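Local coordinates for putative exported protein (Bordetella pertussis Tohama I, PDB 2PFZ) that binds pyroglutamic acid as an extracytoplasmic solute receptor and probably delivers it to a tripartite ATP-independent periplasmic transporter, at residues E49-R52 and A53-N57; L14-E17 and N18-F22; E103-L106 and A107-G110. All coordinates share one frame; numbering follows the deposited sequence.

Contact 1: E49-R52 and A53-N57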
loop_
_atom_site.group_PDB
_atom_site.type_symbol
_atom_site.label_atom_id
_atom_site.label_comp_id
_atom_site.label_asym_id
_atom_site.label_seq_id
_atom_site.Cartn_x
_atom_site.Cartn_y
_atom_site.Cartn_z
ATOM N N GLU A 49 -5.500 -11.884 4.300
ATOM C CA GLU A 49 -5.236 -13.340 4.164
ATOM C C GLU A 49 -4.058 -13.710 3.267
ATOM O O GLU A 49 -3.552 -14.840 3.337
ATOM C CB GLU A 49 -6.471 -14.053 3.617
ATOM C CG GLU A 49 -7.709 -13.912 4.460
ATOM C CD GLU A 49 -8.960 -14.412 3.764
ATOM O OE1 GLU A 49 -8.923 -14.713 2.531
ATOM O OE2 GLU A 49 -10.003 -14.457 4.468
ATOM N N ILE A 50 -3.607 -12.774 2.440
ATOM C CA ILE A 50 -2.733 -13.144 1.307
ATOM C C ILE A 50 -1.331 -13.605 1.768
ATOM O O ILE A 50 -0.765 -14.569 1.204
ATOM C CB ILE A 50 -2.732 -12.067 0.174
ATOM C CG1 ILE A 50 -4.116 -11.995 -0.500
ATOM C CG2 ILE A 50 -1.651 -12.362 -0.882
ATOM C CD1 ILE A 50 -4.323 -10.780 -1.400
ATOM N N LYS A 51 -0.795 -12.983 2.822
ATOM C CA LYS A 51 0.554 -13.339 3.266
ATOM C C LYS A 51 0.560 -14.771 3.789
ATOM O O LYS A 51 1.461 -15.548 3.451
ATOM C CB LYS A 51 1.121 -12.377 4.324
ATOM C CG LYS A 51 2.632 -12.633 4.693
ATOM C CD LYS A 51 3.066 -11.807 5.955
ATOM C CE LYS A 51 3.188 -12.743 7.204
ATOM N NZ LYS A 51 2.270 -14.004 7.118
ATOM N N ARG A 52 -0.452 -15.118 4.591
ATOM C CA ARG A 52 -0.594 -16.494 5.099
ATOM C C ARG A 52 -0.817 -17.494 3.958
ATOM O O ARG A 52 -0.282 -18.607 3.990
ATOM C CB ARG A 52 -1.735 -16.562 6.128
ATOM C CG ARG A 52 -1.940 -17.906 6.828
ATOM C CD ARG A 52 -2.905 -18.833 6.056
ATOM N NE ARG A 52 -4.276 -18.313 5.999
ATOM C CZ ARG A 52 -5.119 -18.510 4.989
ATOM N NH1 ARG A 52 -4.725 -19.214 3.938
ATOM N NH2 ARG A 52 -6.346 -17.989 5.028
ATOM N N ALA A 53 -1.585 -17.089 2.944
ATOM C CA ALA A 53 -1.813 -17.941 1.765
ATOM C C ALA A 53 -0.504 -18.295 1.042
ATOM O O ALA A 53 -0.295 -19.449 0.674
ATOM C CB ALA A 53 -2.803 -17.285 0.822
ATOM N N VAL A 54 0.383 -17.313 0.867
ATOM C CA VAL A 54 1.679 -17.541 0.229
ATOM C C VAL A 54 2.653 -18.264 1.197
ATOM O O VAL A 54 3.423 -19.110 0.775
ATOM C CB VAL A 54 2.322 -16.214 -0.280
ATOM C CG1 VAL A 54 3.735 -16.461 -0.838
ATOM C CG2 VAL A 54 1.437 -15.566 -1.335
ATOM N N GLN A 55 2.602 -17.940 2.491
ATOM C CA GLN A 55 3.435 -18.616 3.464
ATOM C C GLN A 55 3.222 -20.132 3.457
ATOM O O GLN A 55 4.193 -20.901 3.574
ATOM C CB GLN A 55 3.179 -18.086 4.870
ATOM C CG GLN A 55 4.151 -18.640 5.883
ATOM C CD GLN A 55 3.920 -18.114 7.271
ATOM O OE1 GLN A 55 4.576 -18.547 8.211
ATOM N NE2 GLN A 55 2.998 -17.163 7.414
ATOM N N GLY A 56 1.966 -20.552 3.344
ATOM C CA GLY A 56 1.604 -21.984 3.408
ATOM C C GLY A 56 1.700 -22.619 2.035
ATOM O O GLY A 56 1.385 -23.814 1.864
ATOM N N ASN A 57 2.158 -21.835 1.056
ATOM C CA ASN A 57 2.160 -22.263 -0.334
ATOM C C ASN A 57 0.774 -22.676 -0.844
ATOM O O ASN A 57 0.678 -23.538 -1.741
ATOM C CB ASN A 57 3.171 -23.387 -0.602
ATOM C CG ASN A 57 3.563 -23.470 -2.068
ATOM O OD1 ASN A 57 3.564 -22.457 -2.764
ATOM N ND2 ASN A 57 3.904 -24.682 -2.552
#
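Lys-51 and Gln-55, one turn apart on the short helix 50-55, lie side by side and point the same way. Both leave the backbone with CG anti to N (chi1 -173° in each), beside the carbonyl carbon. Beyond that they differ: the glutamine runs straight out to its amide, whereas the lysine bends at its last two torsions, and this bend brings NZ back alongside the glutamine. The ammonium also has a long, weak ion pair with Glu-72, while the buried side chain also touches Phe-69, Ile-64 and Leu-211.

On another side of the helix, Ile-50 and Val-54 meet through their CG2 methyls at 4.5 Å, a loose apolar touch. The valine places CG2 beside its own backbone N, where it also lies 3.5 Å from Ile-50 O. Arg-52 is bent at both chi2 and chi3, which curls the guanidinium back along the helix until NH1 comes to 3.8 Å from Ala-53 CA, a packing contact at an oblique angle. Ala-53 CB sits over the preceding turn, 3.4 Å from Ile-50 O.

Beneath these side chains the backbone makes successive i to i+4 bonds, from Ala-53 N to Glu-49 O (3.0 Å) through Gly-56 N to Arg-52 O (3.0 Å). Asn-57 then takes positive phi (56°), and its N bonds to Val-54 O at 3.0 Å; that carbonyl also accepts from Asn-213 ND2. Positive phi with bonds back into the last turn is the Schellman motif, here ending a helix packed on strands 61-65, 111-118 and 207-213.

Contact 2: L14-E17 and N18-F22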
loop_
_atom_site.group_PDB
_atom_site.type_symbol
_atom_site.label_atom_id
_atom_site.label_comp_id
_atom_site.label_asym_id
_atom_site.label_seq_id
_atom_site.Cartn_x
_atom_site.Cartn_y
_atom_site.Cartn_z
ATOM N N LEU A 14 -4.334 0.497 -10.549
ATOM C CA LEU A 14 -2.962 0.628 -11.067
ATOM C C LEU A 14 -2.040 -0.564 -10.708
ATOM O O LEU A 14 -1.277 -1.033 -11.569
ATOM C CB LEU A 14 -2.328 1.993 -10.680
ATOM C CG LEU A 14 -1.855 2.237 -9.232
ATOM C CD1 LEU A 14 -0.396 1.817 -9.016
ATOM C CD2 LEU A 14 -2.073 3.692 -8.790
ATOM N N HIS A 15 -2.110 -1.080 -9.474
ATOM C CA HIS A 15 -1.267 -2.245 -9.115
ATOM C C HIS A 15 -1.651 -3.490 -9.914
ATOM O O HIS A 15 -0.793 -4.304 -10.240
ATOM C CB HIS A 15 -1.376 -2.601 -7.633
ATOM C CG HIS A 15 -0.777 -1.578 -6.718
ATOM N ND1 HIS A 15 0.577 -1.488 -6.476
ATOM C CD2 HIS A 15 -1.354 -0.578 -6.006
ATOM C CE1 HIS A 15 0.808 -0.493 -5.638
ATOM N NE2 HIS A 15 -0.348 0.072 -5.334
ATOM N N VAL A 16 -2.947 -3.633 -10.212
ATOM C CA VAL A 16 -3.455 -4.837 -10.892
ATOM C C VAL A 16 -3.221 -4.738 -12.401
ATOM O O VAL A 16 -2.876 -5.744 -13.056
ATOM C CB VAL A 16 -4.933 -5.106 -10.552
ATOM C CG1 VAL A 16 -5.384 -6.454 -11.119
ATOM C CG2 VAL A 16 -5.125 -5.109 -9.024
ATOM N N GLU A 17 -3.434 -3.541 -12.957
ATOM C CA GLU A 17 -2.965 -3.234 -14.310
ATOM C C GLU A 17 -1.494 -3.649 -14.447
ATOM O O GLU A 17 -1.134 -4.306 -15.420
ATOM C CB GLU A 17 -3.121 -1.746 -14.632
ATOM C CG GLU A 17 -2.620 -1.369 -16.042
ATOM C CD GLU A 17 -2.837 0.116 -16.373
ATOM O OE1 GLU A 17 -2.368 0.584 -17.452
ATOM O OE2 GLU A 17 -3.475 0.824 -15.557
ATOM N N ASN A 18 -0.656 -3.294 -13.469
ATOM C CA ASN A 18 0.778 -3.661 -13.506
ATOM C C ASN A 18 0.948 -5.178 -13.407
ATOM O O ASN A 18 1.795 -5.781 -14.106
ATOM C CB ASN A 18 1.551 -2.973 -12.363
ATOM C CG ASN A 18 3.043 -3.053 -12.518
ATOM O OD1 ASN A 18 3.584 -2.874 -13.611
ATOM N ND2 ASN A 18 3.728 -3.288 -11.421
ATOM N N LEU A 19 0.180 -5.791 -12.499
ATOM C CA LEU A 19 0.273 -7.251 -12.291
ATOM C C LEU A 19 -0.085 -7.999 -13.577
ATOM O O LEU A 19 0.485 -9.060 -13.872
ATOM C CB LEU A 19 -0.661 -7.725 -11.169
ATOM C CG LEU A 19 -0.138 -7.519 -9.744
ATOM C CD1 LEU A 19 -1.317 -7.607 -8.748
ATOM C CD2 LEU A 19 0.909 -8.569 -9.418
ATOM N N THR A 20 -1.051 -7.446 -14.303
ATOM C CA THR A 20 -1.523 -8.002 -15.579
ATOM C C THR A 20 -0.387 -8.013 -16.614
ATOM O O THR A 20 -0.153 -9.029 -17.288
ATOM C CB THR A 20 -2.800 -7.273 -16.064
ATOM O OG1 THR A 20 -3.853 -7.503 -15.118
ATOM C CG2 THR A 20 -3.268 -7.790 -17.430
ATOM N N GLN A 21 0.347 -6.911 -16.704
ATOM C CA GLN A 21 1.538 -6.861 -17.567
ATOM C C GLN A 21 2.646 -7.787 -17.066
ATOM O O GLN A 21 3.346 -8.415 -17.867
ATOM C CB GLN A 21 2.064 -5.431 -17.711
ATOM C CG GLN A 21 3.133 -5.261 -18.809
ATOM C CD GLN A 21 2.726 -5.862 -20.153
ATOM O OE1 GLN A 21 3.374 -6.788 -20.655
ATOM N NE2 GLN A 21 1.646 -5.354 -20.734
ATOM N N PHE A 22 2.806 -7.852 -15.743
ATOM C CA PHE A 22 3.778 -8.729 -15.095
ATOM C C PHE A 22 3.547 -10.180 -15.498
ATOM O O PHE A 22 4.498 -10.866 -15.887
ATOM C CB PHE A 22 3.683 -8.572 -13.572
ATOM C CG PHE A 22 4.367 -9.662 -12.786
ATOM C CD1 PHE A 22 5.744 -9.778 -12.781
ATOM C CD2 PHE A 22 3.615 -10.557 -12.015
ATOM C CE1 PHE A 22 6.380 -10.778 -12.054
ATOM C CE2 PHE A 22 4.238 -11.591 -11.298
ATOM C CZ PHE A 22 5.621 -11.689 -11.307
HETATM O O HOH W 1 1.898 -4.489 -9.348
#
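Thr-20 grips the carbonyl of Val-16 twice within helix 14-30, the helix of the beta-alpha-beta unit that joins parallel strands 2-6 and 35-39. Its backbone N bonds to Val-16 O at 2.8 Å and its hydroxyl OG1 donates to the same oxygen at 2.9 Å. The two donors arrive from opposite faces of the carbonyl plane, the hydroxyl standing 35° out of it. A chi1 of -64° makes this possible, for it sets OG1 beside the backbone N and turns it back over the preceding turn.

A second carbonyl with two partners is that of His-15. It takes the backbone N-H of Leu-19 at 2.9 Å and also accepts a hydrogen bond from a water, which in turn accepts from Asn-18 ND2 at 3.0 Å. The water thus bridges a main-chain oxygen to a side-chain amide three residues on. Leu-19 closes over this carbonyl as well, its CG 3.3 Å from His-15 O.

Farther out, the Asn-18 amide is fixed from both ends by helix 222-256: ND2 donates to Ala-235 O, and OD1 accepts from Arg-238. Bonds at both ends fix the rotation of the amide and so probably set the direction in which ND2 faces the water. His-15 is placed by its neighbours on strand 111-118 and beyond, touching Val-117 and meeting Trp-119, a residue of the pyroglutamic acid pocket, with ring planes at about 60°. The imidazole lies about 7 Å from the bound ligand, consistent with a second-shell place behind Trp-119. One face of that ring is covered from within the helix, where Leu-14 CD1 stands 3.9 Å above the plane, over the ring centre.

Contact 3: E103-L106 and A107-G110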
loop_
_atom_site.group_PDB
_atom_site.type_symbol
_atom_site.label_atom_id
_atom_site.label_comp_id
_atom_site.label_asym_id
_atom_site.label_seq_id
_atom_site.Cartn_x
_atom_site.Cartn_y
_atom_site.Cartn_z
ATOM N N GLU A 103 13.190 -8.385 3.415
ATOM C CA GLU A 103 13.641 -9.652 2.847
ATOM C C GLU A 103 14.073 -10.633 3.917
ATOM O O GLU A 103 13.759 -11.811 3.829
ATOM C CB GLU A 103 14.783 -9.430 1.864
ATOM C CG GLU A 103 14.384 -8.673 0.624
ATOM C CD GLU A 103 15.451 -8.710 -0.419
ATOM O OE1 GLU A 103 16.246 -7.759 -0.485
ATOM O OE2 GLU A 103 15.519 -9.709 -1.153
ATOM N N LYS A 104 14.823 -10.159 4.912
ATOM C CA LYS A 104 15.217 -10.997 6.043
ATOM C C LYS A 104 13.993 -11.570 6.779
ATOM O O LYS A 104 13.895 -12.794 6.981
ATOM C CB LYS A 104 16.155 -10.235 6.992
ATOM C CG LYS A 104 16.485 -10.970 8.301
ATOM C CD LYS A 104 17.395 -10.165 9.183
ATOM C CE LYS A 104 17.863 -10.928 10.424
ATOM N NZ LYS A 104 18.582 -9.989 11.376
ATOM N N LYS A 105 13.051 -10.697 7.148
ATOM C CA LYS A 105 11.844 -11.140 7.841
ATOM C C LYS A 105 11.058 -12.138 7.005
ATOM O O LYS A 105 10.628 -13.166 7.516
ATOM C CB LYS A 105 10.961 -9.941 8.233
ATOM C CG LYS A 105 9.610 -10.324 8.871
ATOM C CD LYS A 105 9.808 -10.794 10.311
ATOM C CE LYS A 105 8.523 -11.394 10.876
ATOM N NZ LYS A 105 8.850 -11.962 12.201
ATOM N N LEU A 106 10.887 -11.845 5.718
ATOM C CA LEU A 106 10.159 -12.753 4.845
ATOM C C LEU A 106 10.878 -14.097 4.732
ATOM O O LEU A 106 10.232 -15.159 4.735
ATOM C CB LEU A 106 9.959 -12.139 3.459
ATOM C CG LEU A 106 8.852 -11.075 3.316
ATOM C CD1 LEU A 106 9.038 -10.347 1.993
ATOM C CD2 LEU A 106 7.449 -11.673 3.424
ATOM N N ALA A 107 12.205 -14.047 4.639
ATOM C CA ALA A 107 13.003 -15.286 4.578
ATOM C C ALA A 107 12.823 -16.208 5.785
ATOM O O ALA A 107 12.782 -17.443 5.603
ATOM C CB ALA A 107 14.462 -14.999 4.334
ATOM N N SER A 108 12.696 -15.627 6.984
ATOM C CA SER A 108 12.441 -16.373 8.238
ATOM C C SER A 108 11.128 -17.158 8.230
ATOM O O SER A 108 10.916 -18.037 9.077
ATOM C CB SER A 108 12.462 -15.435 9.452
ATOM O OG SER A 108 11.256 -14.683 9.525
ATOM N N GLN A 109 10.246 -16.833 7.285
ATOM C CA GLN A 109 8.967 -17.518 7.117
ATOM C C GLN A 109 8.846 -18.148 5.722
ATOM O O GLN A 109 7.746 -18.341 5.213
ATOM C CB GLN A 109 7.790 -16.551 7.363
ATOM C CG GLN A 109 7.715 -15.975 8.778
ATOM C CD GLN A 109 6.626 -14.907 8.937
ATOM O OE1 GLN A 109 6.094 -14.365 7.949
ATOM N NE2 GLN A 109 6.304 -14.582 10.198
ATOM N N GLY A 110 9.981 -18.425 5.086
ATOM C CA GLY A 110 9.996 -19.133 3.802
ATOM C C GLY A 110 9.454 -18.390 2.593
ATOM O O GLY A 110 8.972 -19.029 1.650
HETATM O O HOH W 2 10.429 -14.152 12.108
#
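From Glu-103 to Ala-107 the backbone is helical, with Ala-107 N bonded to Glu-103 O at 2.8 Å, and it then closes in a type I turn from Ala-107 to Gly-110. Ser-108 turns its hydroxyl back onto the helix end: OG donates to Lys-105 O at 2.6 Å. A chi1 of 77° puts OG between the backbone N and carbonyl carbon, facing that oxygen. The same hydroxyl accepts from a water at 2.8 Å, and the water accepts a hydrogen bond from Lys-105 NZ at 2.7 Å, linking the lysine's two ends through the serine.

To come round to the water, the Lys-105 chain bends once, at chi2 (75°), and is extended thereafter. It crosses the side chain of Gln-109 at a slant, with Lys-105 CE 3.9 Å from Gln-109 NE2; its ammonium also has a long, weak ion pair with Asp-73. Leu-106, buried, packs on Met-111 and Leu-113 of the following strand.

Gly-110, at positive phi, returns its N to Ala-107 O at 3.0 Å, while the next residue's N reaches Leu-106 O. This is a Schellman motif with glycine at C-prime, closing helix 88-107 and leading directly into strand 111-118.

In the fold
From the N terminus the three contacts follow in series, none nested or crossing, and each is local, made of links between residues three or four apart, so no long loop is closed. Contact 2 comes first, in the helix between strands 2-6 and 35-39. Contact 1 ends helix 50-55 just before strand 61-65, and contact 3 ends helix 88-107 just before strand 111-118, so two helix ends feed the outer strands of the antiparallel three-stranded sheet. These two touch: Lys-51 CE lies 3.4 Å from Gln-109 OE1. Contact 2 stands apart, its centre about 20 Å from that of contact 1 and 25 Å from that of contact 3, yet, like contact 1, it packs on strands 61-65 and 111-118.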